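Fluvirucin B1 DH domain from module 1 (Actinomadura vulgaris, PDB 6OBV) probably dehydrates the beta-hydroxyacyl intermediate carried by the acyl carrier protein in module 1 of the fluvirucin B1 polyketide synthase. Local coordinates at residues Asp36-Leu40 against Gly222-Pro227; Pro114-Ala120 against Val132-Thr138; Trp165-Ala170 against Val206-Val210; Arg264-His268 against Leu279-Thr285. All coordinates share one frame; numbering follows the deposited sequence.

Contact 1: Asp36-Leu40 against Gly222-Pro227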
loop_
_atom_site.group_PDB
_atom_site.type_symbol
_atom_site.label_atom_id
_atom_site.label_comp_id
_atom_site.label_asym_id
_atom_site.label_seq_id
_atom_site.Cartn_x
_atom_site.Cartn_y
_atom_site.Cartn_z
ATOM N N ASP A 36 0.928 -14.030 2.348
ATOM C CA ASP A 36 0.269 -15.296 2.014
ATOM C C ASP A 36 -0.907 -15.509 2.961
ATOM O O ASP A 36 -0.776 -16.084 4.040
ATOM C CB ASP A 36 1.247 -16.462 2.077
ATOM C CG ASP A 36 0.591 -17.784 1.690
ATOM O OD1 ASP A 36 -0.299 -17.767 0.810
ATOM O OD2 ASP A 36 0.978 -18.840 2.245
ATOM N N HIS A 37 -2.079 -15.054 2.532
ATOM C CA HIS A 37 -3.294 -15.107 3.318
ATOM C C HIS A 37 -4.451 -15.067 2.336
ATOM O O HIS A 37 -4.322 -14.447 1.278
ATOM C CB HIS A 37 -3.357 -13.926 4.296
ATOM C CG HIS A 37 -4.486 -14.015 5.273
ATOM N ND1 HIS A 37 -5.747 -13.538 4.995
ATOM C CD2 HIS A 37 -4.545 -14.531 6.523
ATOM C CE1 HIS A 37 -6.538 -13.760 6.030
ATOM N NE2 HIS A 37 -5.830 -14.353 6.975
ATOM N N PRO A 38 -5.580 -15.736 2.627
ATOM C CA PRO A 38 -6.687 -15.760 1.646
ATOM C C PRO A 38 -7.358 -14.415 1.409
ATOM O O PRO A 38 -7.980 -14.230 0.357
ATOM C CB PRO A 38 -7.674 -16.772 2.255
ATOM C CG PRO A 38 -6.830 -17.665 3.118
ATOM C CD PRO A 38 -5.774 -16.737 3.695
ATOM N N MET A 39 -7.275 -13.467 2.341
ATOM C CA MET A 39 -7.971 -12.204 2.172
ATOM C C MET A 39 -7.038 -11.024 1.996
ATOM O O MET A 39 -7.489 -9.976 1.520
ATOM C CB MET A 39 -8.893 -11.923 3.373
ATOM C CG MET A 39 -9.863 -13.046 3.677
ATOM S SD MET A 39 -11.169 -12.562 4.832
ATOM C CE MET A 39 -10.283 -12.458 6.360
ATOM N N LEU A 40 -5.767 -11.164 2.374
ATOM C CA LEU A 40 -4.765 -10.111 2.228
ATOM C C LEU A 40 -3.606 -10.622 1.392
ATOM O O LEU A 40 -3.109 -11.725 1.635
ATOM C CB LEU A 40 -4.229 -9.659 3.578
ATOM C CG LEU A 40 -5.278 -9.149 4.536
ATOM C CD1 LEU A 40 -4.658 -9.184 5.891
ATOM C CD2 LEU A 40 -5.728 -7.730 4.129
ATOM N N GLY A 222 -4.820 -21.841 5.350
ATOM C CA GLY A 222 -4.286 -20.514 5.110
ATOM C C GLY A 222 -4.782 -19.436 6.050
ATOM O O GLY A 222 -4.178 -18.361 6.127
ATOM N N TYR A 223 -5.869 -19.683 6.762
ATOM C CA TYR A 223 -6.341 -18.709 7.724
ATOM C C TYR A 223 -5.596 -18.880 9.040
ATOM O O TYR A 223 -5.088 -19.956 9.358
ATOM C CB TYR A 223 -7.848 -18.851 7.933
ATOM C CG TYR A 223 -8.661 -18.360 6.742
ATOM C CD1 TYR A 223 -8.968 -17.007 6.593
ATOM C CD2 TYR A 223 -9.118 -19.242 5.773
ATOM C CE1 TYR A 223 -9.704 -16.539 5.519
ATOM C CE2 TYR A 223 -9.861 -18.787 4.691
ATOM C CZ TYR A 223 -10.154 -17.433 4.575
ATOM O OH TYR A 223 -10.880 -16.981 3.495
ATOM N N GLY A 224 -5.502 -17.783 9.787
ATOM C CA GLY A 224 -5.175 -17.875 11.194
ATOM C C GLY A 224 -6.201 -18.748 11.892
ATOM O O GLY A 224 -5.859 -19.756 12.508
ATOM N N ILE A 225 -7.474 -18.363 11.799
ATOM C CA ILE A 225 -8.595 -19.254 12.081
ATOM C C ILE A 225 -9.725 -18.859 11.140
ATOM O O ILE A 225 -10.101 -17.679 11.072
ATOM C CB ILE A 225 -9.029 -19.221 13.566
ATOM C CG1 ILE A 225 -10.045 -20.356 13.804
ATOM C CG2 ILE A 225 -9.573 -17.818 13.963
ATOM C CD1 ILE A 225 -10.378 -20.720 15.257
ATOM N N HIS A 226 -10.240 -19.828 10.368
ATOM C CA HIS A 226 -11.259 -19.517 9.375
ATOM C C HIS A 226 -12.369 -18.690 10.026
ATOM O O HIS A 226 -12.892 -19.087 11.077
ATOM C CB HIS A 226 -11.842 -20.792 8.755
ATOM C CG HIS A 226 -12.586 -20.556 7.471
ATOM N ND1 HIS A 226 -13.659 -19.694 7.375
ATOM C CD2 HIS A 226 -12.397 -21.056 6.228
ATOM C CE1 HIS A 226 -14.106 -19.682 6.131
ATOM N NE2 HIS A 226 -13.353 -20.494 5.413
ATOM N N PRO A 227 -12.703 -17.522 9.481
ATOM C CA PRO A 227 -13.777 -16.714 10.087
ATOM C C PRO A 227 -15.077 -17.485 10.290
ATOM O O PRO A 227 -15.807 -17.199 11.249
ATOM C CB PRO A 227 -13.938 -15.550 9.097
ATOM C CG PRO A 227 -12.564 -15.399 8.483
ATOM C CD PRO A 227 -12.002 -16.805 8.399
#
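Pro-38 lies over one face of the Tyr-223 ring, its CG 3.6 Å from the ring centroid and only 13° off the normal, a well-centred CH-pi contact. The pyrrolidine also reaches past the ring's end, with Pro-38 CB 3.4 Å from Tyr-223 OH, while Pro-38 CD rests 3.3 Å from Gly-222 O. Met-39 approaches the same ring differently, at the edge: its CG is 4.0 Å from Tyr-223 CE1. The bend at SD (chi3 -72°) then brings Met-39 CE to Pro-227 CG at 4.3 Å, so that one bent chain bridges the tyrosine and the start of helix 227-232. The His-37 imidazole stands almost perpendicular to the phenol, with CE1 of His-37 4.1 Å from Tyr-223 CD1. With chi1 near -172°, His-37 CG lies opposite the backbone N and the ring folds back over its own chain, where His-37 ND1 accepts from Met-39 N at 3.1 Å. No hydrogen bond joins the two segments directly; the polar link is Glu-84 of helix 79-92. Its OE2 is bonded to both His-37 NE2 and Gly-224 N, and its OE1 to Ile-225 N. Pro-227 belongs to the His-Pro that begins the HPALLD signature of these dehydratases. Because ND1 acts as an acceptor, the proton of His-37 is probably on NE2, which suggests a neutral imidazole donating to a carboxylate shared by both loops.

Contact 2: Pro114-Ala120 against Val132-Thr138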
loop_
_atom_site.group_PDB
_atom_site.type_symbol
_atom_site.label_atom_id
_atom_site.label_comp_id
_atom_site.label_asym_id
_atom_site.label_seq_id
_atom_site.Cartn_x
_atom_site.Cartn_y
_atom_site.Cartn_z
ATOM N N PRO A 114 -16.949 -7.218 -5.752
ATOM C CA PRO A 114 -15.747 -7.340 -4.926
ATOM C C PRO A 114 -15.624 -6.204 -3.923
ATOM O O PRO A 114 -16.131 -5.098 -4.123
ATOM C CB PRO A 114 -14.614 -7.297 -5.951
ATOM C CG PRO A 114 -15.161 -6.527 -7.054
ATOM C CD PRO A 114 -16.623 -6.894 -7.143
ATOM N N VAL A 115 -14.924 -6.494 -2.832
ATOM C CA VAL A 115 -14.679 -5.542 -1.757
ATOM C C VAL A 115 -13.178 -5.366 -1.593
ATOM O O VAL A 115 -12.443 -6.352 -1.441
ATOM C CB VAL A 115 -15.319 -6.015 -0.444
ATOM C CG1 VAL A 115 -15.058 -5.025 0.669
ATOM C CG2 VAL A 115 -16.819 -6.273 -0.640
ATOM N N GLN A 116 -12.725 -4.112 -1.625
ATOM C CA GLN A 116 -11.337 -3.792 -1.315
ATOM C C GLN A 116 -11.155 -3.689 0.195
ATOM O O GLN A 116 -11.954 -3.043 0.876
ATOM C CB GLN A 116 -10.935 -2.472 -1.973
ATOM C CG GLN A 116 -10.816 -2.542 -3.471
ATOM C CD GLN A 116 -10.259 -1.255 -4.042
ATOM O OE1 GLN A 116 -10.467 -0.159 -3.481
ATOM N NE2 GLN A 116 -9.527 -1.374 -5.152
ATOM N N LEU A 117 -10.110 -4.328 0.724
ATOM C CA LEU A 117 -9.829 -4.326 2.159
ATOM C C LEU A 117 -8.526 -3.591 2.422
ATOM O O LEU A 117 -7.579 -3.723 1.647
ATOM C CB LEU A 117 -9.702 -5.749 2.707
ATOM C CG LEU A 117 -10.897 -6.693 2.644
ATOM C CD1 LEU A 117 -10.522 -8.030 3.338
ATOM C CD2 LEU A 117 -12.097 -6.051 3.313
ATOM N N GLN A 118 -8.466 -2.833 3.519
ATOM C CA GLN A 118 -7.201 -2.248 3.960
ATOM C C GLN A 118 -7.105 -2.330 5.472
ATOM O O GLN A 118 -8.013 -1.881 6.176
ATOM C CB GLN A 118 -7.045 -0.785 3.529
ATOM C CG GLN A 118 -6.222 -0.580 2.290
ATOM C CD GLN A 118 -5.773 0.862 2.122
ATOM O OE1 GLN A 118 -5.381 1.521 3.084
ATOM N NE2 GLN A 118 -5.839 1.358 0.898
ATOM N N VAL A 119 -5.994 -2.877 5.958
ATOM C CA VAL A 119 -5.718 -3.016 7.379
ATOM C C VAL A 119 -4.522 -2.127 7.687
ATOM O O VAL A 119 -3.408 -2.388 7.221
ATOM C CB VAL A 119 -5.438 -4.475 7.776
ATOM C CG1 VAL A 119 -5.281 -4.569 9.280
ATOM C CG2 VAL A 119 -6.555 -5.418 7.287
ATOM N N ALA A 120 -4.744 -1.064 8.450
ATOM C CA ALA A 120 -3.689 -0.114 8.764
ATOM C C ALA A 120 -3.188 -0.356 10.183
ATOM O O ALA A 120 -3.986 -0.545 11.105
ATOM C CB ALA A 120 -4.196 1.318 8.608
ATOM N N VAL A 132 -4.600 -0.441 15.242
ATOM C CA VAL A 132 -4.991 -1.148 14.032
ATOM C C VAL A 132 -6.386 -0.679 13.672
ATOM O O VAL A 132 -7.168 -0.291 14.547
ATOM C CB VAL A 132 -4.933 -2.683 14.207
ATOM C CG1 VAL A 132 -5.931 -3.142 15.250
ATOM C CG2 VAL A 132 -5.140 -3.418 12.861
ATOM N N ALA A 133 -6.665 -0.644 12.370
ATOM C CA ALA A 133 -7.952 -0.229 11.834
ATOM C C ALA A 133 -8.201 -1.033 10.567
ATOM O O ALA A 133 -7.257 -1.361 9.853
ATOM C CB ALA A 133 -7.985 1.286 11.547
ATOM N N VAL A 134 -9.464 -1.394 10.310
ATOM C CA VAL A 134 -9.849 -2.071 9.066
ATOM C C VAL A 134 -10.825 -1.169 8.315
ATOM O O VAL A 134 -11.860 -0.776 8.865
ATOM C CB VAL A 134 -10.477 -3.456 9.313
ATOM C CG1 VAL A 134 -10.746 -4.166 7.977
ATOM C CG2 VAL A 134 -9.574 -4.341 10.161
ATOM N N HIS A 135 -10.488 -0.832 7.068
ATOM C CA HIS A 135 -11.326 -0.075 6.147
ATOM C C HIS A 135 -11.747 -0.953 4.969
ATOM O O HIS A 135 -11.068 -1.915 4.610
ATOM C CB HIS A 135 -10.585 1.164 5.622
ATOM C CG HIS A 135 -10.321 2.197 6.674
ATOM N ND1 HIS A 135 -9.297 2.082 7.592
ATOM C CD2 HIS A 135 -10.960 3.355 6.964
ATOM C CE1 HIS A 135 -9.310 3.129 8.393
ATOM N NE2 HIS A 135 -10.309 3.917 8.034
ATOM N N ALA A 136 -12.869 -0.601 4.349
ATOM C CA ALA A 136 -13.340 -1.366 3.206
ATOM C C ALA A 136 -14.126 -0.457 2.287
ATOM O O ALA A 136 -14.663 0.580 2.701
ATOM C CB ALA A 136 -14.205 -2.566 3.638
ATOM N N ARG A 137 -14.188 -0.856 1.020
ATOM C CA ARG A 137 -15.034 -0.151 0.067
ATOM C C ARG A 137 -15.275 -1.050 -1.132
ATOM O O ARG A 137 -14.523 -2.000 -1.384
ATOM C CB ARG A 137 -14.399 1.168 -0.376
ATOM C CG ARG A 137 -13.129 0.986 -1.153
ATOM C CD ARG A 137 -12.889 2.163 -2.064
ATOM N NE ARG A 137 -11.613 2.048 -2.765
ATOM C CZ ARG A 137 -10.935 3.082 -3.256
ATOM N NH1 ARG A 137 -11.414 4.311 -3.120
ATOM N NH2 ARG A 137 -9.775 2.890 -3.877
ATOM N N THR A 138 -16.361 -0.759 -1.850
ATOM C CA THR A 138 -16.698 -1.437 -3.092
ATOM C C THR A 138 -16.788 -0.400 -4.191
ATOM O O THR A 138 -17.264 0.718 -3.958
ATOM C CB THR A 138 -18.031 -2.192 -3.012
ATOM O OG1 THR A 138 -19.108 -1.251 -2.947
ATOM C CG2 THR A 138 -18.080 -3.058 -1.793
#
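Gln-116 lies alongside Arg-137, the two chains pointing the same way and their amide and guanidinium planes only 30° apart. Gln-116 OE1 meets the guanidinium at its edge: Arg-137 NE donates to it at 2.6 Å, nearly straight at 163°, while a second, weak bond comes from NH2. The arginine is placed for this by a chi1 of 65°, which sets CG between the backbone N and the carbonyl carbon, after which the chain runs extended to NE. NH1 turns instead to a salt bridge with Glu-45 of the second subunit, and Gln-118 NE2 donates to the backbone O of that same residue, so this face of the hairpin belongs to the dimer contact. Beneath the side chains, strands 115-121 and 130-137 form an antiparallel beta hairpin within the first of the two hotdog units expected of a polyketide synthase dehydratase. Hydrogen-bonded pairs such as Gln-118 with His-135 (His-135 N to Gln-118 O, 2.8 Å) alternate with non-hydrogen-bonded ones. Leu-117, Val-119, Val-134 and Ala-136 share the other face, turned to helix 79-92, where Leu-117 and Val-119 rest on Leu-85. Val-119 CG1 packs beside Val-132 CG2 at 3.8 Å, and Val-115 CG2 touches Thr-138 CG2 at 3.6 Å. His-135 ND1, buried on the Gln-118 face, has no hydrogen-bonding partner in the model.

Contact 3: Trp165-Ala170 against Val206-Val210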
loop_
_atom_site.group_PDB
_atom_site.type_symbol
_atom_site.label_atom_id
_atom_site.label_comp_id
_atom_site.label_asym_id
_atom_site.label_seq_id
_atom_site.Cartn_x
_atom_site.Cartn_y
_atom_site.Cartn_z
ATOM N N TRP A 165 -12.764 -34.765 28.079
ATOM C CA TRP A 165 -13.613 -34.076 27.115
ATOM C C TRP A 165 -14.805 -34.958 26.779
ATOM O O TRP A 165 -14.619 -36.064 26.242
ATOM C CB TRP A 165 -12.875 -33.686 25.840
ATOM C CG TRP A 165 -13.747 -32.801 25.002
ATOM C CD1 TRP A 165 -14.474 -33.164 23.906
ATOM C CD2 TRP A 165 -14.022 -31.415 25.224
ATOM N NE1 TRP A 165 -15.166 -32.081 23.410
ATOM C CE2 TRP A 165 -14.913 -30.996 24.209
ATOM C CE3 TRP A 165 -13.594 -30.483 26.174
ATOM C CZ2 TRP A 165 -15.384 -29.682 24.121
ATOM C CZ3 TRP A 165 -14.066 -29.191 26.091
ATOM C CH2 TRP A 165 -14.948 -28.796 25.066
ATOM N N PRO A 166 -16.040 -34.516 27.067
ATOM C CA PRO A 166 -16.297 -33.195 27.666
ATOM C C PRO A 166 -16.049 -33.203 29.180
ATOM O O PRO A 166 -15.973 -34.281 29.765
ATOM C CB PRO A 166 -17.771 -32.948 27.337
ATOM C CG PRO A 166 -18.366 -34.350 27.331
ATOM C CD PRO A 166 -17.281 -35.281 26.841
ATOM N N PRO A 167 -15.885 -32.028 29.787
ATOM C CA PRO A 167 -15.554 -31.977 31.217
ATOM C C PRO A 167 -16.578 -32.708 32.068
ATOM O O PRO A 167 -17.738 -32.867 31.680
ATOM C CB PRO A 167 -15.552 -30.478 31.523
ATOM C CG PRO A 167 -15.147 -29.866 30.236
ATOM C CD PRO A 167 -15.779 -30.702 29.155
ATOM N N ALA A 168 -16.136 -33.147 33.239
ATOM C CA ALA A 168 -17.042 -33.805 34.168
ATOM C C ALA A 168 -18.172 -32.858 34.557
ATOM O O ALA A 168 -18.005 -31.635 34.595
ATOM C CB ALA A 168 -16.291 -34.286 35.413
ATOM N N GLY A 169 -19.344 -33.437 34.810
ATOM C CA GLY A 169 -20.514 -32.654 35.139
ATOM C C GLY A 169 -21.226 -31.996 33.973
ATOM O O GLY A 169 -22.262 -31.357 34.192
ATOM N N ALA A 170 -20.725 -32.127 32.745
ATOM C CA ALA A 170 -21.349 -31.487 31.588
ATOM C C ALA A 170 -22.443 -32.377 31.012
ATOM O O ALA A 170 -22.233 -33.577 30.797
ATOM C CB ALA A 170 -20.313 -31.168 30.511
ATOM N N VAL A 206 -20.720 -23.426 28.771
ATOM C CA VAL A 206 -21.052 -24.239 27.609
ATOM C C VAL A 206 -19.771 -24.812 27.018
ATOM O O VAL A 206 -18.739 -24.134 26.949
ATOM C CB VAL A 206 -21.806 -23.434 26.532
ATOM C CG1 VAL A 206 -22.294 -24.353 25.412
ATOM C CG2 VAL A 206 -22.955 -22.698 27.146
ATOM N N PHE A 207 -19.861 -26.049 26.556
ATOM C CA PHE A 207 -18.804 -26.708 25.822
ATOM C C PHE A 207 -19.355 -27.107 24.461
ATOM O O PHE A 207 -20.507 -27.539 24.353
ATOM C CB PHE A 207 -18.317 -27.920 26.588
ATOM C CG PHE A 207 -17.832 -27.600 27.958
ATOM C CD1 PHE A 207 -16.522 -27.161 28.161
ATOM C CD2 PHE A 207 -18.670 -27.738 29.056
ATOM C CE1 PHE A 207 -16.064 -26.839 29.437
ATOM C CE2 PHE A 207 -18.216 -27.428 30.341
ATOM C CZ PHE A 207 -16.911 -26.979 30.531
ATOM N N ALA A 208 -18.542 -26.959 23.423
ATOM C CA ALA A 208 -19.012 -27.184 22.065
ATOM C C ALA A 208 -17.921 -27.853 21.252
ATOM O O ALA A 208 -16.727 -27.716 21.533
ATOM C CB ALA A 208 -19.430 -25.875 21.376
ATOM N N GLU A 209 -18.348 -28.596 20.243
ATOM C CA GLU A 209 -17.470 -29.017 19.166
ATOM C C GLU A 209 -18.031 -28.447 17.877
ATOM O O GLU A 209 -19.239 -28.536 17.631
ATOM C CB GLU A 209 -17.358 -30.535 19.091
ATOM C CG GLU A 209 -16.786 -31.148 20.333
ATOM C CD GLU A 209 -16.631 -32.660 20.229
ATOM O OE1 GLU A 209 -17.121 -33.249 19.240
ATOM O OE2 GLU A 209 -16.009 -33.255 21.139
ATOM N N VAL A 210 -17.152 -27.842 17.079
ATOM C CA VAL A 210 -17.513 -27.083 15.887
ATOM C C VAL A 210 -16.593 -27.518 14.749
ATOM O O VAL A 210 -15.377 -27.633 14.947
ATOM C CB VAL A 210 -17.380 -25.569 16.136
ATOM C CG1 VAL A 210 -17.923 -24.802 14.963
ATOM C CG2 VAL A 210 -18.076 -25.176 17.414
#
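This is a loop-on-strand contact, largely aromatic and proline in character, in which Trp-165, Pro-167 and Ala-170 cover side chains of strand 205-211; the centre of the contact lies about 22 Å from the centre of the chain. Pro-167 and the Phe-207 side chain approach each other from opposite directions, and the proline lies over one face of the phenyl ring: Pro-167 CG is 3.5 Å from the ring centroid, displaced somewhat toward the rim, and 3.3 Å from Phe-207 CE1. Trp-165 comes in obliquely, its six-membered ring almost perpendicular to the phenyl, and places CH2 3.8 Å from Phe-207 CB. In the second hotdog unit expected of this family, strand 205-211 lies between strands 196-202 and 264-271. From the latter, His-268 stacks on Phe-207, and Arg-266 makes a cation-pi contact with Trp-165. The indole also carries the polar link. Trp-165 NE1 donates to the anti lone pair of Glu-209 OE2 at 2.7 Å, in a bond bent to 135°, and the ring and carboxylate are nearly coplanar, 9° apart. The extended glutamate slides past the tryptophan in the opposite direction, and its other oxygen, OE1, is held in a salt bridge by Arg-198 of strand 196-202. The loop that presents these groups contains a cis peptide before Pro-166 and then a type II beta turn from Pro-167 to Ala-170, with Gly-169 at positive phi and Ala-170 N bonded to Pro-167 O. At the end of the turn, Ala-170 CB reaches Phe-207 CD2 at 4.1 Å.

Contact 4: Arg264-His268 against Leu279-Thr285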
loop_
_atom_site.group_PDB
_atom_site.type_symbol
_atom_site.label_atom_id
_atom_site.label_comp_id
_atom_site.label_asym_id
_atom_site.label_seq_id
_atom_site.Cartn_x
_atom_site.Cartn_y
_atom_site.Cartn_z
ATOM N N ARG A 264 -11.448 -28.131 12.864
ATOM C CA ARG A 264 -12.405 -28.519 13.890
ATOM C C ARG A 264 -11.831 -28.090 15.231
ATOM O O ARG A 264 -10.613 -28.117 15.423
ATOM C CB ARG A 264 -12.670 -30.034 13.870
ATOM C CG ARG A 264 -12.798 -30.624 12.471
ATOM C CD ARG A 264 -12.983 -32.136 12.490
ATOM N NE ARG A 264 -12.000 -32.792 13.340
ATOM C CZ ARG A 264 -12.086 -34.065 13.726
ATOM N NH1 ARG A 264 -13.114 -34.801 13.326
ATOM N NH2 ARG A 264 -11.152 -34.605 14.511
ATOM N N VAL A 265 -12.691 -27.644 16.145
ATOM C CA VAL A 265 -12.221 -27.149 17.430
ATOM C C VAL A 265 -13.179 -27.568 18.532
ATOM O O VAL A 265 -14.338 -27.918 18.294
ATOM C CB VAL A 265 -12.054 -25.606 17.465
ATOM C CG1 VAL A 265 -10.946 -25.121 16.480
ATOM C CG2 VAL A 265 -13.392 -24.901 17.250
ATOM N N ARG A 266 -12.669 -27.517 19.754
ATOM C CA ARG A 266 -13.493 -27.521 20.946
ATOM C C ARG A 266 -13.587 -26.102 21.492
ATOM O O ARG A 266 -12.674 -25.290 21.317
ATOM C CB ARG A 266 -12.912 -28.446 22.000
ATOM C CG ARG A 266 -12.676 -29.879 21.544
ATOM C CD ARG A 266 -11.721 -30.532 22.522
ATOM N NE ARG A 266 -11.557 -31.953 22.288
ATOM C CZ ARG A 266 -10.866 -32.754 23.090
ATOM N NH1 ARG A 266 -10.287 -32.259 24.177
ATOM N NH2 ARG A 266 -10.764 -34.045 22.811
ATOM N N VAL A 267 -14.704 -25.802 22.149
ATOM C CA VAL A 267 -14.994 -24.456 22.628
ATOM C C VAL A 267 -15.422 -24.525 24.083
ATOM O O VAL A 267 -16.199 -25.402 24.472
ATOM C CB VAL A 267 -16.079 -23.779 21.771
ATOM C CG1 VAL A 267 -16.303 -22.335 22.231
ATOM C CG2 VAL A 267 -15.675 -23.813 20.314
ATOM N N HIS A 268 -14.898 -23.612 24.891
ATOM C CA HIS A 268 -15.263 -23.480 26.300
ATOM C C HIS A 268 -15.678 -22.026 26.527
ATOM O O HIS A 268 -14.825 -21.136 26.591
ATOM C CB HIS A 268 -14.090 -23.887 27.188
ATOM C CG HIS A 268 -14.355 -23.763 28.658
ATOM N ND1 HIS A 268 -15.624 -23.775 29.197
ATOM C CD2 HIS A 268 -13.505 -23.630 29.704
ATOM C CE1 HIS A 268 -15.545 -23.644 30.508
ATOM N NE2 HIS A 268 -14.270 -23.551 30.841
ATOM N N LEU A 279 -13.922 -17.085 25.912
ATOM C CA LEU A 279 -13.903 -18.308 25.119
ATOM C C LEU A 279 -12.477 -18.806 24.981
ATOM O O LEU A 279 -11.557 -18.044 24.665
ATOM C CB LEU A 279 -14.500 -18.136 23.705
ATOM C CG LEU A 279 -15.922 -17.608 23.553
ATOM C CD1 LEU A 279 -15.819 -16.345 22.772
ATOM C CD2 LEU A 279 -16.824 -18.573 22.835
ATOM N N HIS A 280 -12.311 -20.100 25.197
ATOM C CA HIS A 280 -11.019 -20.742 25.072
ATOM C C HIS A 280 -11.205 -21.921 24.140
ATOM O O HIS A 280 -12.067 -22.774 24.365
ATOM C CB HIS A 280 -10.471 -21.130 26.448
ATOM C CG HIS A 280 -10.200 -19.935 27.312
ATOM N ND1 HIS A 280 -9.181 -19.042 27.045
ATOM C CD2 HIS A 280 -10.856 -19.441 28.391
ATOM C CE1 HIS A 280 -9.202 -18.070 27.940
ATOM N NE2 HIS A 280 -10.207 -18.290 28.769
ATOM N N ILE A 281 -10.451 -21.911 23.055
ATOM C CA ILE A 281 -10.661 -22.796 21.929
ATOM C C ILE A 281 -9.466 -23.728 21.871
ATOM O O ILE A 281 -8.314 -23.285 21.980
ATOM C CB ILE A 281 -10.850 -21.982 20.638
ATOM C CG1 ILE A 281 -12.125 -21.145 20.764
ATOM C CG2 ILE A 281 -10.957 -22.853 19.419
ATOM C CD1 ILE A 281 -12.290 -20.164 19.649
ATOM N N THR A 282 -9.739 -25.019 21.763
ATOM C CA THR A 282 -8.701 -26.028 21.681
ATOM C C THR A 282 -8.943 -26.851 20.432
ATOM O O THR A 282 -9.985 -26.737 19.794
ATOM C CB THR A 282 -8.709 -26.929 22.915
ATOM O OG1 THR A 282 -10.060 -27.331 23.178
ATOM C CG2 THR A 282 -8.154 -26.181 24.103
ATOM N N ASP A 283 -7.973 -27.689 20.078
ATOM C CA ASP A 283 -8.195 -28.587 18.958
ATOM C C ASP A 283 -8.702 -29.930 19.494
ATOM O O ASP A 283 -8.832 -30.136 20.702
ATOM C CB ASP A 283 -6.933 -28.687 18.093
ATOM C CG ASP A 283 -5.707 -29.196 18.851
ATOM O OD1 ASP A 283 -5.844 -29.991 19.815
ATOM O OD2 ASP A 283 -4.586 -28.808 18.454
ATOM N N THR A 284 -9.027 -30.851 18.588
ATOM C CA THR A 284 -9.677 -32.086 19.013
ATOM C C THR A 284 -8.761 -32.997 19.805
ATOM O O THR A 284 -9.188 -34.094 20.175
ATOM C CB THR A 284 -10.236 -32.848 17.812
ATOM O OG1 THR A 284 -9.176 -33.144 16.892
ATOM C CG2 THR A 284 -11.328 -32.019 17.118
ATOM N N THR A 285 -7.529 -32.586 20.088
ATOM C CA THR A 285 -6.689 -33.295 21.044
ATOM C C THR A 285 -6.441 -32.474 22.306
ATOM O O THR A 285 -5.588 -32.842 23.121
ATOM C CB THR A 285 -5.362 -33.693 20.394
ATOM O OG1 THR A 285 -4.571 -32.522 20.152
ATOM C CG2 THR A 285 -5.622 -34.409 19.071
HETATM O O HOH W 1 -10.215 -29.240 25.124
#
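Strands 264-268 and 279-282 run antiparallel, their axes 4.7 Å apart at closest and at 150° to one another, with Arg-266 facing Thr-282 and His-268 facing His-280 as hydrogen-bonded pairs. Arg-266 N donates to Thr-282 O at 2.8 Å, and Thr-282 N returns the bond to Arg-266 O. Arg-266 buries the most surface. Arg-266 CB meets Thr-282 OG1 at 3.3 Å, and the chain, extended from CG to NE, carries the guanidinium over the turn, where one face lies against the backbone at Asp-283 O and Thr-284 C. Arg-266 NH1 donates to a water at 3.2 Å, and Thr-282 OG1 is 2.7 Å from that same water; the water lies at the edge of the guanidinium, in its plane, and links Arg-266 to Thr-282. Arg-266 NH1 also makes a long, weak ion pair with Glu-163. Arg-264 bends at chi3 (-49°) to cross Thr-284 at about a right angle, with NH2 weakly bonded to OG1. On the other side of the strands the contact is aliphatic: Val-265 CB packs against Ile-281 CG2 at 3.5 Å, and Val-267 CG1 lies beside Leu-279 CD2 at 3.8 Å. Val-265 and Ile-281 also rest on helix 227-232. Asp-283 OD1 accepts from Thr-285 N at 3.1 Å, the bond of an Asx turn, and also from Thr-285 OG1, both from one face of its carboxylate. The whole is an antiparallel beta hairpin, with one face toward a helix as in the hotdog units of dehydratase domains.

Overall arrangement
Contact 2 lies in one half of the domain, contacts 3 and 4 in the other, and contact 1 joins the two. Contacts 3 and 4 touch through neighbouring strands, 205-211 and 264-271; contact 2 lies about 37 Å from contact 3, between centres, across the chain's centre. Contact 1 also touches contact 2, where Leu-40 meets Val-119. All four are only partly buried, contact 1 nearest the centre of the chain and contact 3 farthest out. Both hairpins combine a buried aliphatic face with a more polar one, but only contact 2 uses its polar face at the subunit interface. Contacts 1 and 3 rely largely on a proline over an aromatic face, with a carboxylate adding the polar tie in each.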